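Local coordinates for OsmC family protein (Rhodothermus marinus, PDB 5CML) that hydrolyses carboxyl esters, probably through a serine nucleophile, using this alpha/beta-hydrolase domain, which the full-length protein combines with an OsmC domain, at residues 8-12 and 85-89; 82-86 and 167-172; 65-69 and 164-168. All coordinates share one frame. Numbering follows the deposited sequence.

Contact 1 of 3, residues 8-12 and 85-89; sequences FENNR and FEDLR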
# COMPACT_ATOMS: atom_id res chain seq x y z
N PHE A 8 13.09 10.40 -6.64
CA PHE A 8 12.56 10.44 -7.99
C PHE A 8 11.55 11.55 -8.09
O PHE A 8 11.12 12.09 -7.07
CB PHE A 8 11.92 9.12 -8.40
CG PHE A 8 10.86 8.64 -7.45
CD1 PHE A 8 11.19 7.89 -6.34
CD2 PHE A 8 9.52 8.96 -7.66
CE1 PHE A 8 10.22 7.45 -5.46
CE2 PHE A 8 8.55 8.54 -6.79
CZ PHE A 8 8.90 7.77 -5.68
N GLU A 9 11.18 11.88 -9.32
CA GLU A 9 10.26 12.99 -9.56
C GLU A 9 8.91 12.51 -10.05
O GLU A 9 8.80 11.46 -10.68
CB GLU A 9 10.86 13.94 -10.59
CG GLU A 9 12.01 14.75 -10.05
CD GLU A 9 12.50 15.79 -11.04
OE1 GLU A 9 11.77 16.08 -12.02
OE2 GLU A 9 13.61 16.32 -10.83
N ASN A 10 7.86 13.29 -9.77
CA ASN A 10 6.58 13.03 -10.38
C ASN A 10 6.47 13.87 -11.65
O ASN A 10 7.45 14.52 -12.07
CB ASN A 10 5.41 13.29 -9.40
CG ASN A 10 5.35 14.71 -8.90
OD1 ASN A 10 5.91 15.63 -9.51
ND2 ASN A 10 4.67 14.91 -7.77
N ASN A 11 5.31 13.84 -12.28
CA ASN A 11 5.18 14.48 -13.58
C ASN A 11 5.08 16.01 -13.49
O ASN A 11 5.05 16.70 -14.51
CB ASN A 11 4.00 13.87 -14.34
CG ASN A 11 2.68 14.05 -13.63
OD1 ASN A 11 2.52 14.95 -12.82
ND2 ASN A 11 1.73 13.17 -13.92
N ARG A 12 5.08 16.54 -12.26
CA ARG A 12 5.18 17.99 -12.03
C ARG A 12 6.59 18.41 -11.61
O ARG A 12 6.83 19.57 -11.27
CB ARG A 12 4.19 18.42 -10.96
CG ARG A 12 2.75 18.13 -11.34
CD ARG A 12 1.76 18.86 -10.45
NE ARG A 12 0.39 18.50 -10.77
CZ ARG A 12 -0.27 18.91 -11.86
NH1 ARG A 12 0.32 19.70 -12.75
NH2 ARG A 12 -1.52 18.53 -12.05
N PHE A 85 -2.59 9.86 -6.54
CA PHE A 85 -2.35 8.72 -7.41
C PHE A 85 -1.12 8.88 -8.30
O PHE A 85 -0.39 7.91 -8.53
CB PHE A 85 -3.58 8.46 -8.28
CG PHE A 85 -4.67 7.77 -7.56
CD1 PHE A 85 -4.50 6.48 -7.11
CD2 PHE A 85 -5.86 8.41 -7.28
CE1 PHE A 85 -5.50 5.83 -6.43
CE2 PHE A 85 -6.88 7.76 -6.60
CZ PHE A 85 -6.69 6.47 -6.17
N GLU A 86 -0.89 10.10 -8.78
CA GLU A 86 0.28 10.36 -9.62
C GLU A 86 1.60 10.07 -8.89
O GLU A 86 2.53 9.59 -9.51
CB GLU A 86 0.29 11.81 -10.11
CG GLU A 86 1.65 12.31 -10.65
CD GLU A 86 2.40 11.34 -11.61
OE1 GLU A 86 1.79 10.43 -12.22
OE2 GLU A 86 3.63 11.51 -11.74
N ASP A 87 1.68 10.34 -7.60
CA ASP A 87 2.90 10.01 -6.87
C ASP A 87 3.14 8.51 -6.85
O ASP A 87 4.28 8.07 -6.95
CB ASP A 87 2.85 10.56 -5.44
CG ASP A 87 2.87 12.06 -5.41
OD1 ASP A 87 3.29 12.67 -6.42
OD2 ASP A 87 2.46 12.64 -4.39
N LEU A 88 2.08 7.71 -6.70
CA LEU A 88 2.24 6.26 -6.76
C LEU A 88 2.66 5.82 -8.16
O LEU A 88 3.56 4.98 -8.31
CB LEU A 88 0.94 5.56 -6.37
CG LEU A 88 1.02 4.56 -5.24
CD1 LEU A 88 1.67 5.17 -3.98
CD2 LEU A 88 -0.39 4.06 -4.96
N ARG A 89 2.05 6.40 -9.19
CA ARG A 89 2.45 6.08 -10.56
C ARG A 89 3.92 6.46 -10.77
O ARG A 89 4.64 5.72 -11.43
CB ARG A 89 1.56 6.80 -11.58
CG ARG A 89 0.11 6.37 -11.50
CD ARG A 89 -0.73 7.24 -12.39
NE ARG A 89 -2.14 6.88 -12.26
CZ ARG A 89 -3.11 7.74 -11.98
NH1 ARG A 89 -2.86 9.04 -11.84
NH2 ARG A 89 -4.34 7.29 -11.85
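Glu86, in the first turn of helix 85-98, loses 68 Å² of surface to segment 8-12, more than any other residue here. Its CA-to-CB bond points toward that segment, and with chi1 at 163° and chi2 at 46° the carboxylate reaches the backbone of the turn: Asn11 N donates to Glu86 OE2 at 2.9 Å, with an N-H...O angle of 140°. The same OE2 lies 3.4 Å from Asn10 CB. Arg93, further along the helix, forms a salt bridge with OE2, so this oxygen serves two donors. Asn10 and Asp87, each with 48 Å² covered, form the second link. Their CA atoms are the closest across the contact, at 5.9 Å, and Asn10 ND2 donates to Asp87 OD1 at 3.0 Å along a nearly straight line (177°). The other end of the Asn10 amide organises its own loop: OD1 accepts from Arg12 N at 3.0 Å, an Asx turn, and also from Glu14 N. This loop joins strands 2-9 and 15-22, the antiparallel hairpin at one edge of the large alpha/beta-hydrolase sheet, so the two bonds fasten the hairpin's turn to the start of a helix lying against that sheet. Deeper in, the edge of the Phe8 ring faces the helix backbone, Phe8 CE2 being 4.3 Å from Asp87 O, and the ring continues onto Ala90, Ala91 and Phe94.

Contact 2 of 3, residues 82-86 and 167-172; sequences ATNFE and RIKKQF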
# COMPACT_ATOMS: atom_id res chain seq x y z
N ALA A 82 1.87 16.27 0.09
CA ALA A 82 0.57 15.62 0.15
C ALA A 82 0.39 14.67 -1.04
O ALA A 82 0.60 15.04 -2.19
CB ALA A 82 -0.54 16.66 0.18
N THR A 83 -0.02 13.43 -0.75
CA THR A 83 0.02 12.40 -1.77
C THR A 83 -1.22 12.32 -2.66
O THR A 83 -2.33 12.74 -2.29
CB THR A 83 0.21 11.03 -1.13
OG1 THR A 83 0.72 10.12 -2.11
CG2 THR A 83 -1.11 10.50 -0.57
N ASN A 84 -1.00 11.76 -3.85
CA ASN A 84 -2.09 11.44 -4.76
C ASN A 84 -1.72 10.22 -5.61
O ASN A 84 -0.66 9.61 -5.41
CB ASN A 84 -2.42 12.64 -5.64
CG ASN A 84 -1.22 13.18 -6.39
OD1 ASN A 84 -0.18 12.55 -6.48
ND2 ASN A 84 -1.38 14.38 -6.96
N PHE A 85 -2.59 9.86 -6.54
CA PHE A 85 -2.35 8.72 -7.41
C PHE A 85 -1.12 8.88 -8.30
O PHE A 85 -0.39 7.91 -8.53
CB PHE A 85 -3.58 8.46 -8.28
CG PHE A 85 -4.67 7.77 -7.56
CD1 PHE A 85 -4.50 6.48 -7.11
CD2 PHE A 85 -5.86 8.41 -7.28
CE1 PHE A 85 -5.50 5.83 -6.43
CE2 PHE A 85 -6.88 7.76 -6.60
CZ PHE A 85 -6.69 6.47 -6.17
N GLU A 86 -0.89 10.10 -8.78
CA GLU A 86 0.28 10.36 -9.62
C GLU A 86 1.60 10.07 -8.89
O GLU A 86 2.53 9.59 -9.51
CB GLU A 86 0.29 11.81 -10.11
CG GLU A 86 1.65 12.31 -10.65
CD GLU A 86 2.40 11.34 -11.61
OE1 GLU A 86 1.79 10.43 -12.22
OE2 GLU A 86 3.63 11.51 -11.74
N ARG A 167 -1.72 15.04 6.05
CA ARG A 167 -2.46 15.67 4.96
C ARG A 167 -2.39 14.85 3.69
O ARG A 167 -1.38 14.20 3.43
CB ARG A 167 -1.91 17.06 4.65
CG ARG A 167 -1.80 17.99 5.83
CD ARG A 167 -0.79 19.10 5.53
NE ARG A 167 -1.39 20.12 4.67
CZ ARG A 167 -2.27 21.02 5.09
NH1 ARG A 167 -2.66 21.02 6.36
NH2 ARG A 167 -2.77 21.92 4.25
N ILE A 168 -3.45 14.90 2.89
CA ILE A 168 -3.42 14.37 1.53
C ILE A 168 -4.24 15.27 0.60
O ILE A 168 -5.04 16.08 1.06
CB ILE A 168 -3.97 12.93 1.44
CG1 ILE A 168 -5.43 12.87 1.90
CG2 ILE A 168 -3.09 12.00 2.26
CD1 ILE A 168 -6.12 11.57 1.51
N LYS A 169 -4.04 15.14 -0.71
CA LYS A 169 -4.85 15.88 -1.68
C LYS A 169 -6.34 15.45 -1.67
O LYS A 169 -6.65 14.26 -1.62
CB LYS A 169 -4.27 15.72 -3.08
CG LYS A 169 -2.82 16.17 -3.22
CD LYS A 169 -2.67 17.63 -2.81
CE LYS A 169 -1.43 18.27 -3.42
NZ LYS A 169 -1.37 19.74 -3.12
N LYS A 170 -7.25 16.43 -1.71
CA LYS A 170 -8.68 16.12 -1.89
C LYS A 170 -8.89 15.36 -3.19
O LYS A 170 -9.84 14.57 -3.31
CB LYS A 170 -9.53 17.39 -1.89
CG LYS A 170 -9.60 18.11 -0.55
CD LYS A 170 -10.40 19.41 -0.67
CE LYS A 170 -10.10 20.38 0.47
NZ LYS A 170 -10.87 21.66 0.35
N GLN A 171 -8.00 15.59 -4.16
CA GLN A 171 -8.02 14.88 -5.43
C GLN A 171 -8.01 13.36 -5.22
O GLN A 171 -8.60 12.63 -6.01
CB GLN A 171 -6.82 15.32 -6.30
CG GLN A 171 -6.70 14.61 -7.66
CD GLN A 171 -5.39 14.90 -8.38
OE1 GLN A 171 -4.35 15.13 -7.75
NE2 GLN A 171 -5.43 14.89 -9.71
N PHE A 172 -7.35 12.90 -4.16
CA PHE A 172 -7.30 11.46 -3.90
C PHE A 172 -8.71 10.86 -3.75
O PHE A 172 -9.05 9.93 -4.46
CB PHE A 172 -6.47 11.16 -2.64
CG PHE A 172 -6.51 9.72 -2.23
CD1 PHE A 172 -5.83 8.76 -2.97
CD2 PHE A 172 -7.22 9.32 -1.11
CE1 PHE A 172 -5.87 7.43 -2.61
CE2 PHE A 172 -7.25 7.98 -0.73
CZ PHE A 172 -6.58 7.04 -1.48
O HOH W 1 0.37 12.32 1.77
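Ala82, the first ordered residue after a disordered loop, directs its CB toward strand 166-169: Ala82 CB is 3.9 Å from Ile168 CA and 3.8 Å from Lys169 CD, so it rests on backbone and on the aliphatic part of the lysine, whose NZ pairs with Glu156. The backbone of Thr83 makes two polar links. Thr83 N donates to water 1 at 2.8 Å, and that water donates to Arg167 O at 3.1 Å; Thr83 O receives a weak hydrogen bond from Lys169 N at 3.3 Å. The CA-to-CB bond of Thr83 points away, yet Thr83 CG2 still meets Ile168 CG2 at 3.8 Å. Asn84 is the N-cap of helix 85-98, its OD1 accepting from Asp87 N, while Asn84 ND2 donates to Gln171 OE1 at 3.2 Å and 144°, tying the cap to helix 170-179. Phe85 then turns inward, and its ring meets that of Phe172 obliquely (centroids 5.2 Å apart, planes at 33°; Phe85 CZ to Phe172 CE1 3.8 Å). Segment 167-172 belongs to the region inserted between core strands 127-131 and 192-196, where alpha/beta hydrolases commonly carry a cap. Since the backbone links are one weak bond and one water bridge, side chains do much of the joining to this probable cap: Phe85 with Phe172 inside, Asn84 with Gln171 and Ala82 on Lys169 further out.

Contact 3 of 3, residues 65-69 and 164-168; sequences DFTGL and RPFRI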
# COMPACT_ATOMS: atom_id res chain seq x y z
N ASP A 65 6.06 6.17 1.46
CA ASP A 65 5.31 6.73 2.57
C ASP A 65 4.11 7.53 2.06
O ASP A 65 4.25 8.67 1.60
CB ASP A 65 6.22 7.62 3.41
CG ASP A 65 5.47 8.40 4.46
OD1 ASP A 65 4.38 7.94 4.89
OD2 ASP A 65 5.97 9.47 4.85
N PHE A 66 2.94 6.92 2.18
CA PHE A 66 1.72 7.50 1.63
C PHE A 66 1.27 8.72 2.41
O PHE A 66 0.51 9.54 1.91
CB PHE A 66 0.63 6.42 1.62
CG PHE A 66 -0.58 6.80 0.83
CD1 PHE A 66 -0.63 6.59 -0.54
CD2 PHE A 66 -1.67 7.37 1.46
CE1 PHE A 66 -1.78 6.96 -1.27
CE2 PHE A 66 -2.81 7.72 0.74
CZ PHE A 66 -2.85 7.51 -0.63
N THR A 67 1.75 8.85 3.65
CA THR A 67 1.30 9.93 4.52
C THR A 67 1.99 11.25 4.25
O THR A 67 1.48 12.29 4.65
CB THR A 67 1.56 9.61 6.00
OG1 THR A 67 2.97 9.74 6.24
CG2 THR A 67 1.09 8.20 6.37
N GLY A 68 3.14 11.22 3.59
CA GLY A 68 3.94 12.43 3.40
C GLY A 68 4.61 12.94 4.67
O GLY A 68 5.27 13.99 4.65
N LEU A 69 4.47 12.22 5.77
CA LEU A 69 5.07 12.65 7.04
C LEU A 69 6.59 12.50 7.02
O LEU A 69 7.28 13.12 7.83
CB LEU A 69 4.49 11.84 8.21
CG LEU A 69 3.00 12.05 8.50
CD1 LEU A 69 2.51 11.02 9.55
CD2 LEU A 69 2.74 13.48 8.97
N ARG A 164 -0.33 9.62 14.35
CA ARG A 164 0.02 10.97 13.91
C ARG A 164 -0.87 11.31 12.71
O ARG A 164 -0.90 10.56 11.73
CB ARG A 164 1.50 11.06 13.53
CG ARG A 164 2.48 10.86 14.68
CD ARG A 164 3.83 10.34 14.17
NE ARG A 164 4.39 11.19 13.12
CZ ARG A 164 5.49 10.90 12.42
NH1 ARG A 164 6.16 9.78 12.65
NH2 ARG A 164 5.92 11.73 11.49
N PRO A 165 -1.61 12.43 12.77
CA PRO A 165 -2.44 12.77 11.62
C PRO A 165 -1.60 13.29 10.45
O PRO A 165 -0.45 13.69 10.66
CB PRO A 165 -3.39 13.85 12.16
CG PRO A 165 -2.66 14.46 13.29
CD PRO A 165 -1.81 13.37 13.89
N PHE A 166 -2.18 13.32 9.25
CA PHE A 166 -1.43 13.79 8.09
C PHE A 166 -2.34 14.40 7.04
O PHE A 166 -3.55 14.31 7.13
CB PHE A 166 -0.59 12.65 7.48
CG PHE A 166 -1.38 11.46 6.99
CD1 PHE A 166 -1.70 10.43 7.86
CD2 PHE A 166 -1.76 11.36 5.66
CE1 PHE A 166 -2.40 9.32 7.41
CE2 PHE A 166 -2.46 10.24 5.20
CZ PHE A 166 -2.79 9.23 6.08
N ARG A 167 -1.72 15.04 6.05
CA ARG A 167 -2.46 15.67 4.96
C ARG A 167 -2.39 14.85 3.69
O ARG A 167 -1.38 14.20 3.43
CB ARG A 167 -1.91 17.06 4.65
CG ARG A 167 -1.80 17.99 5.83
CD ARG A 167 -0.79 19.10 5.53
NE ARG A 167 -1.39 20.12 4.67
CZ ARG A 167 -2.27 21.02 5.09
NH1 ARG A 167 -2.66 21.02 6.36
NH2 ARG A 167 -2.77 21.92 4.25
N ILE A 168 -3.45 14.90 2.89
CA ILE A 168 -3.42 14.37 1.53
C ILE A 168 -4.24 15.27 0.60
O ILE A 168 -5.04 16.08 1.06
CB ILE A 168 -3.97 12.93 1.44
CG1 ILE A 168 -5.43 12.87 1.90
CG2 ILE A 168 -3.09 12.00 2.26
CD1 ILE A 168 -6.12 11.57 1.51
O HOH W 1 0.37 12.32 1.77
O HOH W 2 1.50 14.83 5.35
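Hydrogen bonds first shape segment 65-69 itself. Asp65 to Gly68 is a type I turn, and Asp65 OD1 accepts from Thr67 N at 3.0 Å (an Asx turn) and from Thr67 OG1 at 2.7 Å. Thr67 OG1 in turn accepts from Leu69 N at 2.9 Å, an ST turn; Gly68 takes the positive phi of 72°. The folded loop presents Thr67 to an aromatic face: Thr67 CB stands 3.8 Å from the centroid of the Phe166 ring and 17° off its normal, a CH-pi contact. This loop follows strand 59-65 of the central alpha/beta-hydrolase sheet, whereas Phe166 lies on an edge strand of the small antiparallel sheet inserted between strands 127-131 and 192-196, so the contact joins the core to a probable cap. Phe66, on the core side, packs on Leu110 of the likely nucleophile elbow. Apolar contact continues at Leu69, which buries 88 Å²: Leu69 CD2 is 3.7 Å from Phe166 CB. The same side chain also makes van der Waals contact with a charged group, Leu69 CD1 sitting over one face of the Arg164 guanidinium and Leu69 CB 3.6 Å from Arg164 NH2. Water carries the polar links between the backbones. Water 1 donates to Phe66 O at 2.8 Å and to Arg167 O at 3.1 Å; water 2 donates to Thr67 O at 2.6 Å and accepts a weak bond from Arg167 N at 3.3 Å.

In the fold
Contact 1 joins two parts of the alpha/beta-hydrolase domain proper, the hairpin turn and helix 85-98, whereas contacts 2 and 3 reach the inserted strand 166-169, contact 2 also pairing the starts of helices 85-98 and 170-179. Contact 1 is mostly buried, has the least area (220 Å²) and works through direct hydrogen bonds accepted by two carboxylates. Contacts 2 and 3, partly buried, bury 440 and 339 Å² and use aromatic rings and water bridges; contact 2 adds direct bonds, while water alone links the backbones of contact 3. Contacts 1 and 2 overlap at Phe85 and Glu86, but Glu86 works in contact 1 and Phe85 in contact 2. Contacts 2 and 3 meet where Phe172 CE1 lies 3.6 Å from Phe66 CZ.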